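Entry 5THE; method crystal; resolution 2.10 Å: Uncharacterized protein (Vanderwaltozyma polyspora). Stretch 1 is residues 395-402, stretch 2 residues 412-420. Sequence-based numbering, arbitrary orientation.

Stretch 1 395-402: RFIPIQEN
Stretch 2 412-420: AVQSMGNVM

Stretch 1 (395-402) runs as an irregular segment, extended except at I399 (phi/psi -107/-30) and E401 (-86/-42). It pairs antiparallel, at N402 with A412, with the start of stretch 2 (412-420), which then folds into a tight hairpin. The hairpin closes on itself: S415 N donates to N418 O and N418 N to S415 O, both at 2.9 Å, around a type I' turn. M416 (54/41) and G417 (73/8) occupy the positive-phi corners; the second suits glycine. N418 (chi1 m) braces the turn, its ND2 donating to M416 O at 3.0 Å.

Register is set at N402 and A412, a non-hydrogen-bonded pair with CA atoms 4.5 Å apart and diverging side chains; farther along, P398 CA lies 5.0 Å from V419 CA. Beside the first pair, V413 N donates to E401 O at 2.9 Å (169°), and A412 CA adds a CA-H...O contact to the same E401 O at 3.4 Å. N402 OD1 lies 3.2 Å from A412 N, but the angle is too poor for a hydrogen bond; OD1 is satisfied elsewhere in the structure.

Q414 reaches across with chi1 p, chi2 t and chi3 -78°, so NE2 donates almost linearly (176°) to Q400 O at 2.7 Å. Its long amide arm thus satisfies a loop carbonyl, while its CB packs 3.6 Å from P398 CB. Q400 (m, t) turns its own NE2 to N402 O, 2.8 Å away.

P398, lacking an amide hydrogen, offers a C-gamma endo ring to the hairpin: its CD lies 4.0 Å from V419 CG1. V419 (chi1 m) also sets CG1 3.7 Å from F396 CB, its compact branches filling this apolar corner; CG2 meets the edge of the buried F396 ring. Nearby, one water accepts from V419 N (2.9 Å) and lies 2.6 Å from F396 O and 2.8 Å from N418 OD1, linking the stretches. Together they bury 506 Å².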

# COMPACT_ATOMS: atom_id res chain seq x y z
N ARG A 395 -11.70 -20.16 -6.70
CA ARG A 395 -12.09 -20.10 -5.30
C ARG A 395 -11.63 -21.37 -4.60
O ARG A 395 -11.62 -22.45 -5.21
CB ARG A 395 -13.60 -19.93 -5.14
CG ARG A 395 -14.14 -18.64 -5.72
CD ARG A 395 -13.59 -17.43 -5.00
NE ARG A 395 -14.18 -16.19 -5.50
CZ ARG A 395 -13.73 -15.49 -6.55
NH1 ARG A 395 -12.66 -15.90 -7.23
NH2 ARG A 395 -14.35 -14.38 -6.91
N PHE A 396 -11.22 -21.22 -3.34
CA PHE A 396 -10.75 -22.31 -2.49
C PHE A 396 -11.79 -22.55 -1.41
O PHE A 396 -12.15 -21.62 -0.67
CB PHE A 396 -9.41 -21.97 -1.84
CG PHE A 396 -8.27 -21.77 -2.81
CD1 PHE A 396 -8.32 -22.29 -4.10
CD2 PHE A 396 -7.12 -21.09 -2.41
CE1 PHE A 396 -7.27 -22.12 -4.98
CE2 PHE A 396 -6.05 -20.93 -3.27
CZ PHE A 396 -6.13 -21.44 -4.56
N ILE A 397 -12.27 -23.78 -1.30
CA ILE A 397 -13.28 -24.15 -0.31
C ILE A 397 -12.64 -25.16 0.63
O ILE A 397 -12.04 -26.13 0.17
CB ILE A 397 -14.55 -24.74 -0.95
CG1 ILE A 397 -15.14 -23.78 -1.99
CG2 ILE A 397 -15.59 -25.09 0.11
CD1 ILE A 397 -15.28 -22.35 -1.50
N PRO A 398 -12.75 -24.97 1.94
CA PRO A 398 -12.12 -25.92 2.86
C PRO A 398 -12.91 -27.21 2.93
O PRO A 398 -14.13 -27.24 2.77
CB PRO A 398 -12.14 -25.17 4.20
CG PRO A 398 -13.29 -24.25 4.10
CD PRO A 398 -13.37 -23.83 2.64
N ILE A 399 -12.18 -28.30 3.16
CA ILE A 399 -12.77 -29.62 3.25
C ILE A 399 -12.81 -30.14 4.68
O ILE A 399 -13.71 -30.91 5.03
CB ILE A 399 -11.98 -30.59 2.34
CG1 ILE A 399 -12.19 -30.25 0.88
CG2 ILE A 399 -12.37 -32.04 2.58
CD1 ILE A 399 -11.34 -31.14 -0.02
N GLN A 400 -11.88 -29.73 5.53
CA GLN A 400 -11.75 -30.25 6.88
C GLN A 400 -11.72 -29.08 7.83
O GLN A 400 -11.42 -27.95 7.44
CB GLN A 400 -10.47 -31.07 7.05
CG GLN A 400 -10.29 -32.09 6.00
CD GLN A 400 -8.90 -32.66 5.97
OE1 GLN A 400 -8.47 -33.15 4.93
NE2 GLN A 400 -8.19 -32.62 7.12
N GLU A 401 -12.01 -29.36 9.09
CA GLU A 401 -11.82 -28.35 10.12
C GLU A 401 -10.40 -28.34 10.64
O GLU A 401 -9.81 -27.26 10.80
CB GLU A 401 -12.83 -28.55 11.25
CG GLU A 401 -14.26 -28.20 10.85
CD GLU A 401 -15.26 -28.35 11.99
OE1 GLU A 401 -14.92 -29.01 13.00
OE2 GLU A 401 -16.39 -27.82 11.88
N ASN A 402 -9.82 -29.53 10.87
CA ASN A 402 -8.46 -29.71 11.34
C ASN A 402 -7.67 -30.57 10.37
O ASN A 402 -8.24 -31.37 9.61
CB ASN A 402 -8.38 -30.39 12.73
CG ASN A 402 -9.02 -29.56 13.83
OD1 ASN A 402 -8.54 -28.48 14.17
ND2 ASN A 402 -10.13 -30.06 14.38
N ALA A 412 -6.49 -26.15 13.36
CA ALA A 412 -7.44 -25.52 12.45
C ALA A 412 -6.81 -25.24 11.09
O ALA A 412 -5.72 -24.66 11.00
CB ALA A 412 -7.98 -24.21 13.02
N VAL A 413 -7.49 -25.67 10.03
CA VAL A 413 -7.08 -25.37 8.67
C VAL A 413 -8.14 -24.58 7.92
O VAL A 413 -8.05 -24.43 6.70
CB VAL A 413 -6.71 -26.66 7.90
CG1 VAL A 413 -5.49 -27.30 8.54
CG2 VAL A 413 -7.91 -27.66 7.87
N GLN A 414 -9.14 -24.07 8.61
CA GLN A 414 -10.07 -23.12 8.00
C GLN A 414 -10.45 -22.07 9.03
O GLN A 414 -10.33 -22.29 10.24
CB GLN A 414 -11.33 -23.81 7.47
CG GLN A 414 -12.06 -24.66 8.49
CD GLN A 414 -13.44 -25.08 7.99
OE1 GLN A 414 -14.37 -24.28 8.01
NE2 GLN A 414 -13.56 -26.32 7.52
N SER A 415 -10.91 -20.92 8.53
CA SER A 415 -11.31 -19.81 9.38
C SER A 415 -12.41 -19.02 8.70
O SER A 415 -12.31 -18.69 7.50
CB SER A 415 -10.13 -18.89 9.68
OG SER A 415 -10.52 -17.86 10.58
N MET A 416 -13.46 -18.69 9.46
CA MET A 416 -14.58 -17.91 8.94
C MET A 416 -15.15 -18.54 7.67
O MET A 416 -15.47 -17.85 6.70
CB MET A 416 -14.15 -16.47 8.69
CG MET A 416 -13.66 -15.78 9.94
SD MET A 416 -12.83 -14.24 9.55
CE MET A 416 -14.20 -13.17 9.23
N GLY A 417 -15.27 -19.86 7.67
CA GLY A 417 -15.86 -20.56 6.56
C GLY A 417 -14.99 -20.62 5.33
O GLY A 417 -15.46 -21.07 4.28
N ASN A 418 -13.74 -20.18 5.42
CA ASN A 418 -12.85 -20.10 4.28
C ASN A 418 -11.57 -20.86 4.57
O ASN A 418 -11.33 -21.28 5.70
CB ASN A 418 -12.57 -18.64 3.93
CG ASN A 418 -13.71 -18.01 3.14
OD1 ASN A 418 -13.70 -18.00 1.91
ND2 ASN A 418 -14.72 -17.53 3.85
N VAL A 419 -10.76 -21.06 3.53
CA VAL A 419 -9.51 -21.75 3.78
C VAL A 419 -8.67 -20.86 4.69
O VAL A 419 -8.87 -19.64 4.80
CB VAL A 419 -8.75 -22.10 2.48
CG1 VAL A 419 -9.54 -23.14 1.69
CG2 VAL A 419 -8.51 -20.85 1.62
N MET A 420 -7.74 -21.50 5.39
CA MET A 420 -6.89 -20.79 6.33
C MET A 420 -6.07 -19.73 5.60
O MET A 420 -5.60 -19.97 4.49
CB MET A 420 -5.96 -21.79 7.04
CG MET A 420 -5.34 -21.27 8.34
SD MET A 420 -6.59 -21.17 9.63
CE MET A 420 -5.64 -20.46 10.97
O HOH W 1 -11.73 -19.78 1.06